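Local coordinates for protein monopolin complex subunit CSM1 (Candida glabrata, PDB 6MJC) that probably helps recruit the monopolin complex to the kinetochore, its globular domain binding a peptide of the kinetochore protein Dsn1, at residues D88-T93 with N102-K107. Numbering follows the deposited sequence.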
loop_
_atom_site.group_PDB
_atom_site.type_symbol
_atom_site.label_atom_id
_atom_site.label_comp_id
_atom_site.label_asym_id
_atom_site.label_seq_id
_atom_site.Cartn_x
_atom_site.Cartn_y
_atom_site.Cartn_z
ATOM N N ASP A 88 -3.597 -8.676 -11.784
ATOM C CA ASP A 88 -3.873 -9.661 -10.719
ATOM C C ASP A 88 -3.049 -9.405 -9.459
ATOM O O ASP A 88 -3.512 -9.636 -8.326
ATOM C CB ASP A 88 -3.554 -11.087 -11.199
ATOM C CG ASP A 88 -4.522 -11.610 -12.245
ATOM O OD1 ASP A 88 -5.529 -10.929 -12.506
ATOM O OD2 ASP A 88 -4.273 -12.711 -12.801
ATOM N N TYR A 89 -1.801 -8.965 -9.622
ATOM C CA TYR A 89 -0.960 -8.858 -8.428
ATOM C C TYR A 89 -1.396 -7.769 -7.474
ATOM O O TYR A 89 -1.014 -7.813 -6.285
ATOM C CB TYR A 89 0.490 -8.666 -8.823
ATOM C CG TYR A 89 0.782 -7.524 -9.738
ATOM C CD1 TYR A 89 0.780 -6.220 -9.285
ATOM C CD2 TYR A 89 1.100 -7.756 -11.063
ATOM C CE1 TYR A 89 1.062 -5.152 -10.152
ATOM C CE2 TYR A 89 1.424 -6.695 -11.925
ATOM C CZ TYR A 89 1.385 -5.413 -11.468
ATOM O OH TYR A 89 1.667 -4.401 -12.350
ATOM N N LEU A 90 -2.207 -6.824 -7.936
ATOM C CA LEU A 90 -2.687 -5.811 -7.018
ATOM C C LEU A 90 -3.858 -6.283 -6.156
ATOM O O LEU A 90 -4.387 -5.485 -5.384
ATOM C CB LEU A 90 -3.072 -4.543 -7.781
ATOM C CG LEU A 90 -1.928 -3.749 -8.419
ATOM C CD1 LEU A 90 -2.452 -2.509 -9.086
ATOM C CD2 LEU A 90 -0.896 -3.400 -7.332
ATOM N N PHE A 91 -4.262 -7.533 -6.256
ATOM C CA PHE A 91 -5.240 -8.149 -5.360
ATOM C C PHE A 91 -4.548 -9.126 -4.402
ATOM O O PHE A 91 -5.207 -9.955 -3.753
ATOM C CB PHE A 91 -6.348 -8.801 -6.214
ATOM C CG PHE A 91 -7.078 -7.780 -7.057
ATOM C CD1 PHE A 91 -8.051 -6.952 -6.492
ATOM C CD2 PHE A 91 -6.702 -7.547 -8.392
ATOM C CE1 PHE A 91 -8.656 -5.937 -7.239
ATOM C CE2 PHE A 91 -7.309 -6.577 -9.136
ATOM C CZ PHE A 91 -8.278 -5.742 -8.574
ATOM N N GLU A 92 -3.228 -9.047 -4.289
ATOM C CA GLU A 92 -2.531 -9.800 -3.257
ATOM C C GLU A 92 -1.574 -8.939 -2.453
ATOM O O GLU A 92 -1.182 -7.832 -2.855
ATOM C CB GLU A 92 -1.727 -10.966 -3.844
ATOM C CG GLU A 92 -1.066 -10.661 -5.123
ATOM C CD GLU A 92 -0.477 -11.904 -5.750
ATOM O OE1 GLU A 92 -0.044 -12.799 -4.991
ATOM O OE2 GLU A 92 -0.458 -11.989 -6.993
ATOM N N THR A 93 -1.153 -9.471 -1.314
ATOM C CA THR A 93 -0.181 -8.730 -0.495
ATOM C C THR A 93 1.195 -8.821 -1.124
ATOM O O THR A 93 1.631 -9.905 -1.473
ATOM C CB THR A 93 -0.144 -9.274 0.939
ATOM O OG1 THR A 93 -1.451 -9.063 1.486
ATOM C CG2 THR A 93 0.913 -8.546 1.762
ATOM N N ASN A 102 7.556 4.646 -6.673
ATOM C CA ASN A 102 7.068 5.491 -7.763
ATOM C C ASN A 102 6.389 4.647 -8.845
ATOM O O ASN A 102 5.274 4.959 -9.284
ATOM C CB ASN A 102 8.217 6.303 -8.345
ATOM C CG ASN A 102 7.749 7.308 -9.388
ATOM O OD1 ASN A 102 8.260 7.346 -10.508
ATOM N ND2 ASN A 102 6.744 8.103 -9.041
ATOM N N GLN A 103 7.041 3.556 -9.278
ATOM C CA GLN A 103 6.418 2.674 -10.265
ATOM C C GLN A 103 5.071 2.159 -9.760
ATOM O O GLN A 103 4.112 2.038 -10.528
ATOM C CB GLN A 103 7.347 1.500 -10.599
ATOM C CG GLN A 103 8.677 1.857 -11.247
ATOM C CD GLN A 103 9.560 0.634 -11.433
ATOM O OE1 GLN A 103 9.096 -0.430 -11.847
ATOM N NE2 GLN A 103 10.833 0.776 -11.108
ATOM N N PHE A 104 4.998 1.807 -8.478
ATOM C CA PHE A 104 3.762 1.300 -7.891
ATOM C C PHE A 104 2.660 2.347 -7.957
ATOM O O PHE A 104 1.549 2.069 -8.405
ATOM C CB PHE A 104 3.979 0.923 -6.436
ATOM C CG PHE A 104 2.685 0.820 -5.653
ATOM C CD1 PHE A 104 1.939 -0.327 -5.687
ATOM C CD2 PHE A 104 2.193 1.894 -4.928
ATOM C CE1 PHE A 104 0.747 -0.419 -4.990
ATOM C CE2 PHE A 104 1.002 1.809 -4.232
ATOM C CZ PHE A 104 0.259 0.658 -4.283
ATOM N N TYR A 105 2.980 3.589 -7.571
ATOM C CA TYR A 105 1.969 4.638 -7.547
ATOM C C TYR A 105 1.479 4.945 -8.956
ATOM O O TYR A 105 0.284 5.134 -9.181
ATOM C CB TYR A 105 2.533 5.898 -6.880
ATOM C CG TYR A 105 1.690 7.138 -7.119
ATOM C CD1 TYR A 105 0.521 7.379 -6.382
ATOM C CD2 TYR A 105 2.055 8.043 -8.069
ATOM C CE1 TYR A 105 -0.235 8.534 -6.628
ATOM C CE2 TYR A 105 1.316 9.218 -8.314
ATOM C CZ TYR A 105 0.168 9.437 -7.587
ATOM O OH TYR A 105 -0.528 10.589 -7.867
ATOM N N ILE A 106 2.388 4.977 -9.922
ATOM C CA ILE A 106 2.004 5.231 -11.307
ATOM C C ILE A 106 1.117 4.115 -11.842
ATOM O O ILE A 106 0.113 4.380 -12.510
ATOM C CB ILE A 106 3.247 5.387 -12.182
ATOM C CG1 ILE A 106 4.028 6.640 -11.788
ATOM C CG2 ILE A 106 2.841 5.475 -13.669
ATOM C CD1 ILE A 106 5.354 6.801 -12.478
ATOM N N LYS A 107 1.511 2.858 -11.621
ATOM C CA LYS A 107 0.711 1.706 -12.060
ATOM C C LYS A 107 -0.685 1.752 -11.460
ATOM O O LYS A 107 -1.698 1.571 -12.161
ATOM C CB LYS A 107 1.414 0.411 -11.651
ATOM C CG LYS A 107 0.666 -0.905 -11.935
ATOM C CD LYS A 107 0.388 -1.083 -13.402
ATOM C CE LYS A 107 1.602 -1.567 -14.151
ATOM N NZ LYS A 107 1.207 -1.985 -15.530
#
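Part of the peptide-binding surface of the Csm1 globular domain is formed where Tyr89 and Leu90, in a short 3-10 turn after helix 76-85, meet Phe104 and Lys107 of the C-terminal helix 101-113. The two backbones stay well apart, with Leu90 CA 9.6 Å from Phe104 CA, and side chains do all the bridging. The turn is held by i to i+3 bonds, Phe91 N reaching Asp88 O at 3.0 Å. Tyr89 CG sits between its own backbone N and carbonyl carbon (chi1 55°), and from there the ring extends until its hydroxyl reaches the Lys107 chain. The tyrosine and lysine side chains cross at about a right angle. Lys107 leaves the helix with CG anti to its N, then bends twice along its chain, which folds its methylenes round the tyrosine hydroxyl: Tyr89 OH lies 3.4 Å from Lys107 CE and 3.7 Å from Lys107 CG. The amine itself passes at 4.0 Å, Lys107 NZ to Tyr89 OH, too far for a hydrogen bond. Next to this pair, Leu90 points at the helix and sets one methyl obliquely against the Phe104 ring, Leu90 CD2 to Phe104 CE1 being 4.1 Å. The same ring packs edge-to-face with Tyr46 and also meets Tyr67 and Phe96, while Tyr67 OH hydrogen-bonds Leu90 O. The bound Dsn1 peptide packs an aromatic side chain on Phe104 and a basic one on Tyr89; a basic peptide side chain forms a salt bridge with Glu92 OE2, and the peptide backbone hydrogen-bonds Gln103 OE1 and the backbone of Thr93. With no hydrogen bond or salt bridge between turn and helix, their union rests on van der Waals contact; the Lys107 amine makes a long, weak ion pair with an acidic peptide side chain.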